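Glucan-binding protein C, GbpC (Streptococcus mutans UA159, PDB 5UQZ) probably binds glucan at the streptococcal cell surface, mediating both sucrose-independent and sucrose-dependent adherence, and carries a calcium ion in its beta-supersandwich domain. Local coordinates at residues A37-A40 with A41-Y45; Y82-K85 with E86-Q89; Y7-A10 with K11-P15; H227-K231 with Y232-V236. All coordinates share one frame; numbering follows the deposited sequence.

Contact 1: residues A37-A40 with A41-Y45; sequences AQKA and AYEQY
Lys39 and Glu43, one helical turn apart, join in a salt bridge on the outer side of helix 3-51, within a part of it predicted to form a coiled coil. Lys39 NZ lies 3.1 Å from Glu43 OE2 and donates a hydrogen bond to it, approaching on the anti side of the carboxylate, 24° out of its plane. The lysine chain leaves with CG anti to its own backbone N (chi1 -177°); a bend at chi2 in each residue lets the two chains cross at an angle and brings Lys39 CE to 3.4 Å from Glu43 OE2, with NZ closer still. That same oxygen has a second, weak and long ion pair with Lys46.

Beneath the charges the main chain is regular. Four i to i+4 bonds, from Ala41 N to Ala37 O, Tyr42 N to Gln38 O, Glu43 N to Lys39 O and Gln44 N to Ala40 O, span 2.9 to 3.0 Å and satisfy each of these amides and carbonyls. Ala41, buried here, instead turns its methyl to Tyr299, while Ala37 touches Thr275 and Gln38 touches Phe276. The chemistry is thus divided by side: uncharged side chains face the globular domain, whereas the Lys39-Glu43 pair, probably modest in strength near solvent, links two successive turns on the outer surface.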
# COMPACT_ATOMS: atom_id res chain seq x y z
N ALA A 37 -17.50 -5.90 11.43
CA ALA A 37 -16.50 -6.53 10.58
C ALA A 37 -15.12 -6.51 11.23
O ALA A 37 -14.40 -7.54 11.22
CB ALA A 37 -16.46 -5.78 9.26
N GLN A 38 -14.73 -5.39 11.83
CA GLN A 38 -13.42 -5.32 12.46
C GLN A 38 -13.34 -6.26 13.65
O GLN A 38 -12.31 -6.92 13.86
CB GLN A 38 -13.16 -3.91 12.97
CG GLN A 38 -12.92 -2.91 11.90
CD GLN A 38 -12.81 -1.52 12.43
OE1 GLN A 38 -13.72 -0.69 12.28
NE2 GLN A 38 -11.69 -1.24 13.04
N LYS A 39 -14.42 -6.31 14.43
CA LYS A 39 -14.41 -7.18 15.60
C LYS A 39 -14.29 -8.65 15.19
O LYS A 39 -13.53 -9.40 15.79
CB LYS A 39 -15.69 -6.95 16.39
CG LYS A 39 -15.75 -7.76 17.67
CD LYS A 39 -14.77 -7.25 18.72
CE LYS A 39 -15.07 -7.81 20.15
NZ LYS A 39 -13.97 -7.49 21.09
N ALA A 40 -15.03 -9.07 14.16
CA ALA A 40 -14.95 -10.46 13.71
C ALA A 40 -13.54 -10.78 13.24
O ALA A 40 -13.03 -11.86 13.54
CB ALA A 40 -15.94 -10.70 12.58
N ALA A 41 -12.93 -9.89 12.45
CA ALA A 41 -11.58 -10.15 11.96
C ALA A 41 -10.58 -10.22 13.12
O ALA A 41 -9.70 -11.09 13.13
CB ALA A 41 -11.20 -9.05 10.97
N TYR A 42 -10.70 -9.29 14.10
CA TYR A 42 -9.81 -9.28 15.26
C TYR A 42 -9.96 -10.55 16.08
O TYR A 42 -8.96 -11.16 16.48
CB TYR A 42 -10.13 -8.06 16.10
CG TYR A 42 -9.27 -7.91 17.34
CD1 TYR A 42 -7.89 -7.84 17.25
CD2 TYR A 42 -9.86 -7.79 18.60
CE1 TYR A 42 -7.11 -7.64 18.37
CE2 TYR A 42 -9.08 -7.61 19.74
CZ TYR A 42 -7.71 -7.53 19.62
OH TYR A 42 -6.93 -7.31 20.72
N GLU A 43 -11.20 -10.98 16.31
CA GLU A 43 -11.37 -12.19 17.11
C GLU A 43 -10.80 -13.39 16.37
O GLU A 43 -10.24 -14.30 17.00
CB GLU A 43 -12.84 -12.38 17.47
CG GLU A 43 -13.41 -11.33 18.40
CD GLU A 43 -12.68 -11.23 19.75
OE1 GLU A 43 -12.21 -12.26 20.28
OE2 GLU A 43 -12.58 -10.09 20.26
N GLN A 44 -11.00 -13.45 15.05
CA GLN A 44 -10.41 -14.55 14.30
C GLN A 44 -8.89 -14.54 14.37
O GLN A 44 -8.25 -15.59 14.55
CB GLN A 44 -10.89 -14.51 12.84
CG GLN A 44 -10.35 -15.65 11.99
CD GLN A 44 -10.80 -17.04 12.46
OE1 GLN A 44 -11.75 -17.16 13.23
NE2 GLN A 44 -10.13 -18.08 11.98
N TYR A 45 -8.28 -13.36 14.21
CA TYR A 45 -6.84 -13.27 14.30
C TYR A 45 -6.33 -13.71 15.67
O TYR A 45 -5.35 -14.48 15.76
CB TYR A 45 -6.41 -11.83 13.99
CG TYR A 45 -4.90 -11.67 13.97
CD1 TYR A 45 -4.08 -12.46 13.14
CD2 TYR A 45 -4.28 -10.76 14.83
CE1 TYR A 45 -2.70 -12.34 13.12
CE2 TYR A 45 -2.87 -10.62 14.82
CZ TYR A 45 -2.10 -11.40 13.97
OH TYR A 45 -0.74 -11.26 13.96

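Contact 2: residues Y82-K85 with E86-Q89; sequences YLTK and EARQ
A threonine N-cap starts helix 85-91 directly after the short strand 82-83, and Thr84 is the capping residue. Its OG1 accepts from Ala87 N at 3.0 Å, with an N-H...O angle of 156°, so an amide of the first turn that has no earlier helical carbonyl is satisfied by a side chain. The hydroxyl sits between the backbone N and the carbonyl carbon (chi1 67°), the rotation that brings it over the helix start; it also has a weak hydrogen bond with Asp109 O. Regular helical bonding begins at once, Arg88 N donating to Thr84 O and Gln89 N to Lys85 O, both at 2.9 Å.

Leu83, the residue before the cap, folds back on the first turn. Its CD1 rests 3.7 Å from Ala87 CB, and its CD2 packs on CA and CB of Arg88, while Phe110 and Trp123 also touch the leucine side chain.

On another side of the helix Lys85 and Arg88 run alongside each other in the same direction. Lys85 CG lies 4.0 Å above one face of the Arg88 guanidinium, toward its rim. A water accepts from both, 2.7 Å from Lys85 NZ and 3.1 Å from Arg88 NH2, the latter at the edge of the guanidinium. Glu120 forms a salt bridge with Lys85 NZ and a long, weak ion pair with Arg88, which probably offsets the closeness of two like charges. The whole is a classic threonine N-cap, its hydroxyl accepting from the N3 amide, with Leu83 packed onto the first turn where strand 82-83 passes into helix 85-91.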
# COMPACT_ATOMS: atom_id res chain seq x y z
N TYR A 82 17.95 8.49 -15.94
CA TYR A 82 17.53 9.19 -14.72
C TYR A 82 16.75 10.45 -15.08
O TYR A 82 17.03 11.12 -16.07
CB TYR A 82 18.75 9.59 -13.90
CG TYR A 82 19.55 8.41 -13.39
CD1 TYR A 82 19.27 7.83 -12.17
CD2 TYR A 82 20.62 7.87 -14.14
CE1 TYR A 82 20.01 6.76 -11.70
CE2 TYR A 82 21.38 6.82 -13.68
CZ TYR A 82 21.07 6.29 -12.44
OH TYR A 82 21.82 5.24 -11.96
N LEU A 83 15.75 10.78 -14.25
CA LEU A 83 15.01 12.02 -14.46
C LEU A 83 15.88 13.18 -14.01
O LEU A 83 16.39 13.18 -12.90
CB LEU A 83 13.71 11.95 -13.65
CG LEU A 83 12.77 13.13 -13.83
CD1 LEU A 83 12.15 13.12 -15.22
CD2 LEU A 83 11.65 13.07 -12.73
N THR A 84 16.03 14.19 -14.86
CA THR A 84 16.83 15.34 -14.44
C THR A 84 16.16 16.04 -13.27
O THR A 84 14.94 16.00 -13.08
CB THR A 84 17.04 16.34 -15.59
OG1 THR A 84 15.76 16.93 -15.90
CG2 THR A 84 17.70 15.68 -16.80
N LYS A 85 16.96 16.70 -12.44
CA LYS A 85 16.35 17.44 -11.34
C LYS A 85 15.47 18.56 -11.84
O LYS A 85 14.45 18.86 -11.21
CB LYS A 85 17.39 17.93 -10.33
CG LYS A 85 17.91 16.77 -9.47
CD LYS A 85 18.65 17.22 -8.26
CE LYS A 85 19.02 16.04 -7.36
NZ LYS A 85 19.74 16.50 -6.14
N GLU A 86 15.83 19.22 -12.95
CA GLU A 86 14.94 20.23 -13.51
C GLU A 86 13.58 19.66 -13.88
O GLU A 86 12.55 20.28 -13.62
CB GLU A 86 15.59 20.88 -14.72
CG GLU A 86 14.69 21.95 -15.33
CD GLU A 86 15.43 22.76 -16.34
OE1 GLU A 86 16.54 22.36 -16.73
OE2 GLU A 86 14.89 23.79 -16.75
N ALA A 87 13.56 18.47 -14.49
CA ALA A 87 12.27 17.87 -14.83
C ALA A 87 11.51 17.42 -13.59
O ALA A 87 10.28 17.59 -13.53
CB ALA A 87 12.48 16.72 -15.81
N ARG A 88 12.20 16.87 -12.58
CA ARG A 88 11.54 16.55 -11.33
C ARG A 88 10.88 17.79 -10.73
O ARG A 88 9.72 17.76 -10.31
CB ARG A 88 12.55 15.95 -10.36
CG ARG A 88 11.89 15.44 -9.04
CD ARG A 88 12.89 15.26 -7.90
NE ARG A 88 13.62 16.50 -7.64
CZ ARG A 88 14.66 16.62 -6.80
NH1 ARG A 88 15.09 15.58 -6.10
NH2 ARG A 88 15.26 17.79 -6.67
N GLN A 89 11.61 18.91 -10.70
CA GLN A 89 11.07 20.16 -10.17
C GLN A 89 9.84 20.59 -10.95
O GLN A 89 8.82 21.02 -10.38
CB GLN A 89 12.13 21.28 -10.26
CG GLN A 89 13.33 21.21 -9.34
CD GLN A 89 14.51 22.08 -9.84
OE1 GLN A 89 14.33 23.03 -10.62
NE2 GLN A 89 15.73 21.72 -9.42
O HOH W 1 17.52 17.02 -4.66

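Contact 3: residues Y7-A10 with K11-P15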
# COMPACT_ATOMS: atom_id res chain seq x y z
N TYR A 7 -37.89 28.51 26.02
CA TYR A 7 -38.86 27.87 25.14
C TYR A 7 -38.62 28.24 23.68
O TYR A 7 -38.61 27.37 22.80
CB TYR A 7 -40.27 28.30 25.58
CG TYR A 7 -41.34 27.99 24.55
CD1 TYR A 7 -41.94 26.74 24.49
CD2 TYR A 7 -41.78 28.97 23.66
CE1 TYR A 7 -42.95 26.46 23.58
CE2 TYR A 7 -42.77 28.70 22.72
CZ TYR A 7 -43.34 27.44 22.70
OH TYR A 7 -44.33 27.18 21.78
N GLN A 8 -38.41 29.54 23.41
CA GLN A 8 -38.26 29.97 22.02
C GLN A 8 -36.97 29.43 21.42
O GLN A 8 -36.93 29.07 20.24
CB GLN A 8 -38.35 31.49 21.89
CG GLN A 8 -39.72 32.09 22.28
CD GLN A 8 -40.86 31.89 21.25
OE1 GLN A 8 -40.77 31.10 20.30
NE2 GLN A 8 -41.96 32.62 21.46
N LYS A 9 -35.89 29.37 22.21
CA LYS A 9 -34.64 28.79 21.72
C LYS A 9 -34.81 27.31 21.41
O LYS A 9 -34.36 26.82 20.37
CB LYS A 9 -33.53 29.01 22.74
CG LYS A 9 -32.16 28.43 22.34
CD LYS A 9 -31.10 28.86 23.38
CE LYS A 9 -29.69 28.75 22.84
NZ LYS A 9 -29.31 27.32 22.59
N ALA A 10 -35.42 26.56 22.34
CA ALA A 10 -35.56 25.14 22.08
C ALA A 10 -36.41 24.90 20.84
O ALA A 10 -36.07 24.05 20.01
CB ALA A 10 -36.15 24.41 23.28
N LYS A 11 -37.48 25.68 20.67
CA LYS A 11 -38.33 25.50 19.51
C LYS A 11 -37.59 25.85 18.22
O LYS A 11 -37.67 25.11 17.22
CB LYS A 11 -39.56 26.39 19.68
CG LYS A 11 -40.49 26.40 18.49
CD LYS A 11 -41.71 27.25 18.84
CE LYS A 11 -42.57 27.53 17.64
NZ LYS A 11 -43.79 28.23 18.09
N ALA A 12 -36.87 26.97 18.22
CA ALA A 12 -36.18 27.40 17.01
C ALA A 12 -35.10 26.42 16.57
O ALA A 12 -34.87 26.26 15.38
CB ALA A 12 -35.56 28.78 17.24
N GLU A 13 -34.43 25.77 17.52
CA GLU A 13 -33.29 24.91 17.24
C GLU A 13 -33.71 23.48 16.94
O GLU A 13 -32.88 22.71 16.47
CB GLU A 13 -32.34 24.93 18.45
CG GLU A 13 -31.64 26.29 18.64
CD GLU A 13 -30.58 26.30 19.73
OE1 GLU A 13 -30.47 25.32 20.50
OE2 GLU A 13 -29.84 27.32 19.82
N PHE A 14 -34.96 23.12 17.20
CA PHE A 14 -35.37 21.73 17.07
C PHE A 14 -35.19 21.18 15.66
O PHE A 14 -34.69 20.05 15.55
CB PHE A 14 -36.78 21.53 17.63
CG PHE A 14 -37.10 20.09 18.02
CD1 PHE A 14 -36.27 19.37 18.87
CD2 PHE A 14 -38.25 19.48 17.54
CE1 PHE A 14 -36.57 18.06 19.24
CE2 PHE A 14 -38.57 18.16 17.90
CZ PHE A 14 -37.70 17.44 18.76
N PRO A 15 -35.56 21.88 14.58
CA PRO A 15 -35.35 21.30 13.25
C PRO A 15 -33.91 20.97 12.99
O PRO A 15 -33.61 19.87 12.49
CB PRO A 15 -35.89 22.38 12.31
CG PRO A 15 -36.95 23.09 13.14
CD PRO A 15 -36.40 23.10 14.54
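Lys11, Lys9 and Ala10 carry most of this contact, which joins consecutive turns of the long N-terminal helix 3-51 far out from the globular domain. Lys11 runs alongside Tyr7, both pointing the same way. Its chain is extended throughout and starts with CG anti to the backbone N (chi1 175°), which carries Lys11 CD to 3.9 Å from Tyr7 OH and 4.2 Å from Tyr7 CZ. CD thus meets the phenol obliquely, and Lys11 NZ stays 3.9 Å from Tyr7 OH, a contact rather than a bond. Nearer the main chain, Lys11 CB packs against Tyr7 O.

Lys9 reaches one turn ahead to Glu13 in an i to i+4 salt bridge. The lysine is extended as far as CE and bends only at chi4 (-66°), which turns NZ in toward the carboxylate, while Lys9 CG lies 3.6 Å from Glu13 OE2. Both carboxylate oxygens are engaged, the bond to OE1 being weak; OE1 also has a long, weak ion pair with Lys17.

Ala10 meets the next segment only locally, CB against the adjoining Lys11 N at 3.2 Å; its methyl also touches Leu353 in the C-terminal tail, where Phe14 packs too. The backbone bonds are regular up to Glu13 N, which donates to Lys9 O at 3.0 Å. The helix then kinks at Pro15, whose nitrogen has no bond to the preceding turn. In the bridge itself, Lys9 NZ stands 2.8 Å from Glu13 OE2, on the syn side of the carboxylate and 30° out of its plane.

Contact 4: residues H227-K231 with Y232-V236; sequences HWTTK and YGDHV
This is a tight antiparallel beta hairpin between strands 227-230 and 233-240, beside the calcium site and within the large antiparallel sheet. A type I turn from Thr230 to Gly233 closes it. Thr230 N donates to Gly233 O at 2.8 Å and Gly233 N returns a bond to Thr230 O, while Thr230 OG1 accepts from Tyr232 N inside the turn. Farther along, Trp228 and His235 form a hydrogen-bonded pair through their main chains.

Their side chains occupy one face of the hairpin. The five-membered ring of Trp228 makes an offset stack with the imidazole of His235, centroids 4.2 Å apart and planes at 9°. His235 CB also sits over the six-membered ring of Trp228 in a CH-pi contact, 3.4 Å from its centroid. Trp228 has CG between its backbone N and carbonyl carbon (chi1 54°), and this rotation lays the indole over His235 of the paired strand. Asn319 holds His235 ND1, and calcium ligand Glu237 is hydrogen-bonded to NE2 through OE2, fixing the imidazole's rotation.

On the other face, Asp234 OD1 is gripped by two donors arriving from opposite sides of the carboxylate plane. His227 NE2 donates to Asp234 OD1 at 2.7 Å on the syn side, the oxygen lying near the imidazole plane. Thr229 OG1 donates to Asp234 OD1 at 2.8 Å, out of the carboxylate plane. Val236 CG2 makes a CH-pi contact over one face of the His227 ring, and Ser263 O bonds ND1. The arrangement is typical of a two-residue beta hairpin, here with a second-shell histidine behind a calcium ligand.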
# COMPACT_ATOMS: atom_id res chain seq x y z
N HIS A 227 -8.43 -2.70 -5.29
CA HIS A 227 -9.23 -3.03 -6.46
C HIS A 227 -10.38 -2.04 -6.45
O HIS A 227 -11.24 -2.07 -5.56
CB HIS A 227 -9.75 -4.47 -6.35
CG HIS A 227 -10.56 -4.91 -7.54
ND1 HIS A 227 -10.94 -6.22 -7.73
CD2 HIS A 227 -11.05 -4.22 -8.61
CE1 HIS A 227 -11.61 -6.32 -8.87
NE2 HIS A 227 -11.70 -5.12 -9.41
N TRP A 228 -10.40 -1.13 -7.41
CA TRP A 228 -11.52 -0.21 -7.55
C TRP A 228 -12.13 -0.35 -8.93
O TRP A 228 -11.42 -0.62 -9.91
CB TRP A 228 -11.14 1.25 -7.25
CG TRP A 228 -9.96 1.92 -7.97
CD1 TRP A 228 -8.69 2.15 -7.45
CD2 TRP A 228 -9.95 2.49 -9.29
NE1 TRP A 228 -7.92 2.84 -8.38
CE2 TRP A 228 -8.67 3.05 -9.50
CE3 TRP A 228 -10.90 2.57 -10.31
CZ2 TRP A 228 -8.32 3.69 -10.70
CZ3 TRP A 228 -10.54 3.21 -11.51
CH2 TRP A 228 -9.27 3.74 -11.68
N THR A 229 -13.46 -0.21 -8.99
CA THR A 229 -14.19 -0.34 -10.25
C THR A 229 -15.06 0.89 -10.40
O THR A 229 -15.99 1.10 -9.60
CB THR A 229 -15.03 -1.62 -10.27
OG1 THR A 229 -14.21 -2.76 -9.99
CG2 THR A 229 -15.65 -1.81 -11.63
N THR A 230 -14.75 1.70 -11.41
CA THR A 230 -15.53 2.90 -11.66
C THR A 230 -15.64 3.08 -13.16
O THR A 230 -15.10 2.29 -13.95
CB THR A 230 -14.88 4.17 -11.09
OG1 THR A 230 -13.75 4.55 -11.88
CG2 THR A 230 -14.45 4.03 -9.63
N LYS A 231 -16.32 4.15 -13.57
CA LYS A 231 -16.38 4.50 -14.97
C LYS A 231 -15.01 4.64 -15.61
O LYS A 231 -14.89 4.50 -16.83
CB LYS A 231 -17.14 5.85 -15.10
CG LYS A 231 -17.29 6.40 -16.49
CD LYS A 231 -18.13 7.68 -16.51
CE LYS A 231 -17.50 8.83 -15.73
NZ LYS A 231 -18.10 10.16 -16.09
N TYR A 232 -13.99 4.90 -14.81
CA TYR A 232 -12.65 5.14 -15.32
C TYR A 232 -11.73 3.94 -15.23
O TYR A 232 -10.55 4.07 -15.58
CB TYR A 232 -12.02 6.34 -14.60
CG TYR A 232 -12.83 7.60 -14.85
CD1 TYR A 232 -12.65 8.33 -16.03
CD2 TYR A 232 -13.78 8.04 -13.94
CE1 TYR A 232 -13.40 9.46 -16.27
CE2 TYR A 232 -14.53 9.20 -14.18
CZ TYR A 232 -14.33 9.88 -15.35
OH TYR A 232 -15.06 11.01 -15.61
N GLY A 233 -12.21 2.77 -14.81
CA GLY A 233 -11.36 1.59 -14.86
C GLY A 233 -11.84 0.48 -13.96
O GLY A 233 -12.69 0.67 -13.08
N ASP A 234 -11.26 -0.71 -14.17
CA ASP A 234 -11.38 -1.84 -13.26
C ASP A 234 -9.94 -2.10 -12.82
O ASP A 234 -9.26 -3.02 -13.29
CB ASP A 234 -12.00 -3.05 -13.95
CG ASP A 234 -12.28 -4.16 -12.97
OD1 ASP A 234 -12.34 -3.92 -11.75
OD2 ASP A 234 -12.46 -5.30 -13.42
N HIS A 235 -9.47 -1.29 -11.88
CA HIS A 235 -8.07 -1.20 -11.48
C HIS A 235 -7.80 -2.23 -10.39
O HIS A 235 -8.45 -2.19 -9.34
CB HIS A 235 -7.90 0.19 -10.88
CG HIS A 235 -6.54 0.45 -10.30
ND1 HIS A 235 -5.62 1.27 -10.90
CD2 HIS A 235 -5.97 0.04 -9.13
CE1 HIS A 235 -4.55 1.40 -10.12
NE2 HIS A 235 -4.73 0.64 -9.04
N VAL A 236 -6.88 -3.15 -10.65
CA VAL A 236 -6.59 -4.23 -9.70
C VAL A 236 -5.09 -4.32 -9.50
O VAL A 236 -4.31 -4.33 -10.48
CB VAL A 236 -7.15 -5.59 -10.19
CG1 VAL A 236 -7.01 -6.64 -9.08
CG2 VAL A 236 -8.57 -5.55 -10.68

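How the contacts relate
Contacts 1 and 3 lie on the same helix, 3-51, with centres about 43 Å apart, and both are surface contacts tied by lysine-glutamate pairs. They differ in surroundings: contact 1 rests one side on the globular domain, whereas contact 3, about 49 Å from the chain centre, has the C-terminal tail beside it. Contacts 2 and 4 are partly buried and belong to the globular part, though no two of the four contacts touch. Contact 2 combines a hydroxyl cap and aliphatic packing with a basic pair bridged by water and Glu120; contact 4, the nearest to the chain centre, relies instead on aromatic stacking and histidine-carboxylate bonding near the calcium ion.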